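Long-range contact in SusD homolog (Bacteroides thetaiotaomicron VPI-5482, PDB 3IHV), which probably binds glycans at the outer membrane surface and helps pass them on for uptake: residues S147-P159 against D522-K534. Sequence-based numbering, arbitrary orientation.
Sequences SNQNPATYVQSAP and DMDLCIQFNQNPK. With EDO (1,2-ethanediol), chain J; EDO (1,2-ethanediol), chain I.
The Phe529 ring is filled on both faces: CG of Gln156 makes a CH-pi contact over one, 4.3 Å from the ring centroid, and CB of Cys526 lies over the centre of the other. SG of Cys526 meets the edge of the Tyr154 ring, 3.9 Å from CD2, a sulfur-aromatic contact that suits a small polarisable side chain. Here a type I beta turn, Cys526 to Phe529, following helix 520-525 packs on the loop between helices 144-147 and 159-176, joining the C-terminal region to the N-terminal helical part of this SusD-family fold. Gln156 is long enough to cover the ring and still hydrogen-bond to the backbone through both OE1 and NE2: OE1 accepts from Asn530 N (2.9 Å, the donor tilted from the carbonyl plane), while NE2 donates to Asn530 O (3.0 Å) and also to Asn137 O. Its chain, extended beyond CG (chi2 157°), carries the amide out to Asn530, where it stacks on the ring with the planes 26° apart. An alanine here would remove all three bonds and is likely to leave Asn530 N and O without these side-chain partners and one Phe529 face less covered. Gln528, equally extended, passes Val155 CG1, and its NE2 donates a hydrogen bond to Ala152 O, 2.9 Å away with an N-H...O angle of 165°.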
loop_
_atom_site.group_PDB
_atom_site.type_symbol
_atom_site.label_atom_id
_atom_site.label_comp_id
_atom_site.label_asym_id
_atom_site.label_seq_id
_atom_site.Cartn_x
_atom_site.Cartn_y
_atom_site.Cartn_z
ATOM N N SER A 147 -22.192 4.027 16.155
ATOM C CA SER A 147 -22.313 2.800 15.373
ATOM C C SER A 147 -23.610 2.048 15.631
ATOM O O SER A 147 -23.989 1.194 14.852
ATOM C CB SER A 147 -21.129 1.877 15.645
ATOM O OG SER A 147 -19.937 2.568 15.370
ATOM N N ASN A 148 -24.271 2.343 16.750
ATOM C CA ASN A 148 -25.508 1.677 17.099
ATOM C C ASN A 148 -26.761 2.513 16.849
ATOM O O ASN A 148 -27.870 2.088 17.174
ATOM C CB ASN A 148 -25.401 1.173 18.534
ATOM C CG ASN A 148 -24.330 0.097 18.639
ATOM O OD1 ASN A 148 -24.298 -0.828 17.812
ATOM N ND2 ASN A 148 -23.400 0.266 19.561
ATOM N N GLN A 149 -26.578 3.689 16.254
ATOM C CA GLN A 149 -27.710 4.564 15.937
ATOM C C GLN A 149 -28.453 4.026 14.709
ATOM O O GLN A 149 -27.888 3.309 13.866
ATOM C CB GLN A 149 -27.247 5.998 15.604
ATOM C CG GLN A 149 -26.687 6.802 16.713
ATOM C CD GLN A 149 -26.144 8.140 16.237
ATOM O OE1 GLN A 149 -26.224 8.535 15.025
ATOM N NE2 GLN A 149 -25.565 8.847 17.167
ATOM N N ASN A 150 -29.703 4.440 14.557
ATOM C CA ASN A 150 -30.483 4.114 13.376
ATOM C C ASN A 150 -29.729 4.663 12.147
ATOM O O ASN A 150 -29.350 5.826 12.127
ATOM C CB ASN A 150 -31.855 4.753 13.502
ATOM C CG ASN A 150 -32.817 4.263 12.467
ATOM O OD1 ASN A 150 -32.558 4.366 11.258
ATOM N ND2 ASN A 150 -33.948 3.751 12.918
ATOM N N PRO A 151 -29.517 3.840 11.107
ATOM C CA PRO A 151 -28.760 4.353 9.951
ATOM C C PRO A 151 -29.421 5.473 9.139
ATOM O O PRO A 151 -28.733 6.095 8.309
ATOM C CB PRO A 151 -28.502 3.124 9.105
ATOM C CG PRO A 151 -29.352 2.081 9.638
ATOM C CD PRO A 151 -29.890 2.433 10.956
ATOM N N ALA A 152 -30.695 5.772 9.399
ATOM C CA ALA A 152 -31.331 6.918 8.771
ATOM C C ALA A 152 -30.685 8.214 9.272
ATOM O O ALA A 152 -30.871 9.268 8.668
ATOM C CB ALA A 152 -32.855 6.920 9.011
ATOM N N THR A 153 -29.958 8.129 10.393
ATOM C CA THR A 153 -29.273 9.280 10.985
ATOM C C THR A 153 -27.880 9.545 10.410
ATOM O O THR A 153 -27.323 10.606 10.650
ATOM C CB THR A 153 -29.121 9.132 12.514
ATOM O OG1 THR A 153 -28.177 8.073 12.785
ATOM C CG2 THR A 153 -30.511 8.994 13.221
ATOM N N TYR A 154 -27.338 8.600 9.636
ATOM C CA TYR A 154 -25.996 8.729 9.077
ATOM C C TYR A 154 -25.923 9.662 7.891
ATOM O O TYR A 154 -26.727 9.597 6.990
ATOM C CB TYR A 154 -25.425 7.383 8.657
ATOM C CG TYR A 154 -25.219 6.405 9.782
ATOM C CD1 TYR A 154 -24.982 6.840 11.088
ATOM C CD2 TYR A 154 -25.202 5.047 9.529
ATOM C CE1 TYR A 154 -24.761 5.926 12.108
ATOM C CE2 TYR A 154 -24.967 4.130 10.539
ATOM C CZ TYR A 154 -24.761 4.571 11.815
ATOM O OH TYR A 154 -24.534 3.661 12.797
ATOM N N VAL A 155 -24.933 10.538 7.928
ATOM C CA VAL A 155 -24.704 11.458 6.837
ATOM C C VAL A 155 -23.231 11.438 6.472
ATOM O O VAL A 155 -22.346 11.236 7.334
ATOM C CB VAL A 155 -25.127 12.897 7.162
ATOM C CG1 VAL A 155 -26.635 12.974 7.405
ATOM C CG2 VAL A 155 -24.356 13.447 8.340
ATOM N N GLN A 156 -22.977 11.618 5.190
ATOM C CA GLN A 156 -21.627 11.688 4.674
ATOM C C GLN A 156 -21.052 13.052 4.995
ATOM O O GLN A 156 -21.751 14.050 4.878
ATOM C CB GLN A 156 -21.677 11.465 3.165
ATOM C CG GLN A 156 -21.961 10.015 2.817
ATOM C CD GLN A 156 -22.559 9.874 1.434
ATOM O OE1 GLN A 156 -23.622 10.440 1.141
ATOM N NE2 GLN A 156 -21.884 9.111 0.569
ATOM N N SER A 157 -19.794 13.092 5.426
ATOM C CA SER A 157 -19.117 14.361 5.696
ATOM C C SER A 157 -18.349 14.838 4.465
ATOM O O SER A 157 -17.928 14.038 3.651
ATOM C CB SER A 157 -18.143 14.209 6.876
ATOM O OG SER A 157 -18.873 14.277 8.101
ATOM N N ALA A 158 -18.158 16.143 4.363
ATOM C CA ALA A 158 -17.276 16.720 3.352
ATOM C C ALA A 158 -15.877 16.084 3.530
ATOM O O ALA A 158 -15.411 15.909 4.664
ATOM C CB ALA A 158 -17.200 18.259 3.530
ATOM N N PRO A 159 -15.195 15.738 2.436
ATOM C CA PRO A 159 -13.891 15.107 2.588
ATOM C C PRO A 159 -12.906 15.961 3.403
ATOM O O PRO A 159 -12.060 15.414 4.092
ATOM C CB PRO A 159 -13.404 14.921 1.150
ATOM C CG PRO A 159 -14.313 15.740 0.311
ATOM C CD PRO A 159 -15.601 15.811 1.019
ATOM N N ASP A 522 -25.079 -0.433 1.860
ATOM C CA ASP A 522 -25.110 0.751 2.719
ATOM C C ASP A 522 -25.966 1.863 2.164
ATOM O O ASP A 522 -26.688 2.524 2.909
ATOM C CB ASP A 522 -23.680 1.194 3.053
ATOM C CG ASP A 522 -22.903 0.080 3.723
ATOM O OD1 ASP A 522 -23.024 -0.061 4.956
ATOM O OD2 ASP A 522 -22.292 -0.750 3.045
HETATM N N MSE A 523 -25.961 2.036 0.847
HETATM C CA MSE A 523 -26.869 2.984 0.199
HETATM C C MSE A 523 -28.309 2.650 0.559
HETATM O O MSE A 523 -29.108 3.538 0.912
HETATM C CB MSE A 523 -26.714 2.911 -1.335
HETATM C CG MSE A 523 -25.382 3.427 -1.860
HETATM SE SE MSE A 523 -25.174 5.357 -1.590
HETATM C CE MSE A 523 -26.824 5.970 -2.198
ATOM N N ASP A 524 -28.631 1.359 0.463
ATOM C CA ASP A 524 -29.958 0.856 0.752
ATOM C C ASP A 524 -30.404 1.034 2.209
ATOM O O ASP A 524 -31.599 1.082 2.471
ATOM C CB ASP A 524 -30.068 -0.633 0.382
ATOM C CG ASP A 524 -30.019 -0.875 -1.134
ATOM O OD1 ASP A 524 -30.163 0.065 -1.923
ATOM O OD2 ASP A 524 -29.844 -2.025 -1.536
ATOM N N LEU A 525 -29.461 1.068 3.136
ATOM C CA LEU A 525 -29.774 1.215 4.555
ATOM C C LEU A 525 -29.724 2.654 5.074
ATOM O O LEU A 525 -30.290 2.915 6.114
ATOM C CB LEU A 525 -28.809 0.386 5.388
ATOM C CG LEU A 525 -28.960 -1.133 5.297
ATOM C CD1 LEU A 525 -27.731 -1.786 5.913
ATOM C CD2 LEU A 525 -30.233 -1.567 5.967
ATOM N N CYS A 526 -29.080 3.565 4.347
ATOM C CA CYS A 526 -28.841 4.933 4.821
ATOM C C CYS A 526 -29.503 5.907 3.837
ATOM O O CYS A 526 -28.909 6.292 2.824
ATOM C CB CYS A 526 -27.344 5.159 4.902
ATOM S SG CYS A 526 -26.492 4.008 6.030
ATOM N N ILE A 527 -30.735 6.260 4.138
ATOM C CA ILE A 527 -31.567 7.063 3.266
ATOM C C ILE A 527 -30.990 8.448 2.929
ATOM O O ILE A 527 -31.385 9.016 1.918
ATOM C CB ILE A 527 -32.994 7.180 3.845
ATOM C CG1 ILE A 527 -34.021 7.561 2.771
ATOM C CG2 ILE A 527 -32.993 8.150 5.049
ATOM C CD1 ILE A 527 -35.496 7.365 3.234
ATOM N N GLN A 528 -30.073 8.985 3.732
ATOM C CA GLN A 528 -29.496 10.311 3.420
ATOM C C GLN A 528 -28.255 10.219 2.528
ATOM O O GLN A 528 -27.730 11.246 2.120
ATOM C CB GLN A 528 -29.109 11.064 4.694
ATOM C CG GLN A 528 -30.302 11.295 5.632
ATOM C CD GLN A 528 -29.979 12.321 6.690
ATOM O OE1 GLN A 528 -29.786 13.495 6.375
ATOM N NE2 GLN A 528 -29.935 11.895 7.956
ATOM N N PHE A 529 -27.763 9.015 2.237
ATOM C CA PHE A 529 -26.543 8.899 1.424
ATOM C C PHE A 529 -26.795 9.230 -0.025
ATOM O O PHE A 529 -27.886 8.982 -0.540
ATOM C CB PHE A 529 -26.028 7.454 1.434
ATOM C CG PHE A 529 -25.211 7.071 2.629
ATOM C CD1 PHE A 529 -25.149 7.869 3.777
ATOM C CD2 PHE A 529 -24.524 5.846 2.621
ATOM C CE1 PHE A 529 -24.422 7.475 4.855
ATOM C CE2 PHE A 529 -23.773 5.456 3.722
ATOM C CZ PHE A 529 -23.742 6.277 4.841
ATOM N N ASN A 530 -25.747 9.766 -0.655
ATOM C CA ASN A 530 -25.667 9.987 -2.087
ATOM C C ASN A 530 -24.552 9.075 -2.597
ATOM O O ASN A 530 -23.479 8.960 -1.985
ATOM C CB ASN A 530 -25.313 11.436 -2.410
ATOM C CG ASN A 530 -26.479 12.390 -2.205
ATOM O OD1 ASN A 530 -27.652 12.045 -2.455
ATOM N ND2 ASN A 530 -26.161 13.629 -1.824
ATOM N N GLN A 531 -24.827 8.409 -3.715
ATOM C CA GLN A 531 -23.859 7.583 -4.391
ATOM C C GLN A 531 -22.826 8.496 -5.090
ATOM O O GLN A 531 -23.125 9.627 -5.434
ATOM C CB GLN A 531 -24.561 6.657 -5.398
ATOM C CG GLN A 531 -23.622 5.713 -6.156
ATOM C CD GLN A 531 -22.765 4.874 -5.241
ATOM O OE1 GLN A 531 -21.636 5.272 -4.909
ATOM N NE2 GLN A 531 -23.302 3.761 -4.771
ATOM N N ASN A 532 -21.623 7.983 -5.261
ATOM C CA ASN A 532 -20.540 8.718 -5.901
ATOM C C ASN A 532 -20.805 9.002 -7.380
ATOM O O ASN A 532 -21.578 8.308 -8.014
ATOM C CB ASN A 532 -19.218 7.965 -5.693
ATOM C CG ASN A 532 -18.715 8.078 -4.279
ATOM O OD1 ASN A 532 -18.965 9.091 -3.610
ATOM N ND2 ASN A 532 -18.023 7.052 -3.807
ATOM N N PRO A 533 -20.136 10.017 -7.932
ATOM C CA PRO A 533 -20.369 10.400 -9.338
ATOM C C PRO A 533 -20.250 9.236 -10.309
ATOM O O PRO A 533 -19.326 8.419 -10.208
ATOM C CB PRO A 533 -19.289 11.476 -9.587
ATOM C CG PRO A 533 -19.089 12.092 -8.214
ATOM C CD PRO A 533 -19.155 10.901 -7.277
ATOM N N LYS A 534 -21.263 9.137 -11.164
ATOM C CA LYS A 534 -21.359 8.116 -12.229
ATOM C C LYS A 534 -21.527 6.673 -11.771
ATOM O O LYS A 534 -21.538 5.748 -12.602
ATOM C CB LYS A 534 -20.215 8.249 -13.258
ATOM C CG LYS A 534 -20.387 9.462 -14.164
ATOM C CD LYS A 534 -19.260 9.563 -15.173
ATOM C CE LYS A 534 -19.466 10.700 -16.155
ATOM N NZ LYS A 534 -19.409 12.040 -15.520
HETATM C C1 EDO J . -25.466 0.932 7.338
HETATM O O1 EDO J . -24.190 1.352 6.825
HETATM C C2 EDO J . -25.275 -0.027 8.491
HETATM O O2 EDO J . -24.323 0.520 9.396
HETATM C C1 EDO I . -21.743 2.927 8.438
HETATM O O1 EDO I . -21.115 1.668 8.555
HETATM C C2 EDO I . -21.393 3.539 7.121
HETATM O O2 EDO I . -22.326 3.114 6.113
HETATM O O HOH W 1 -28.783 7.986 6.182
HETATM O O HOH W 2 -28.560 12.904 10.583
HETATM O O HOH W 3 -25.099 11.959 3.263
#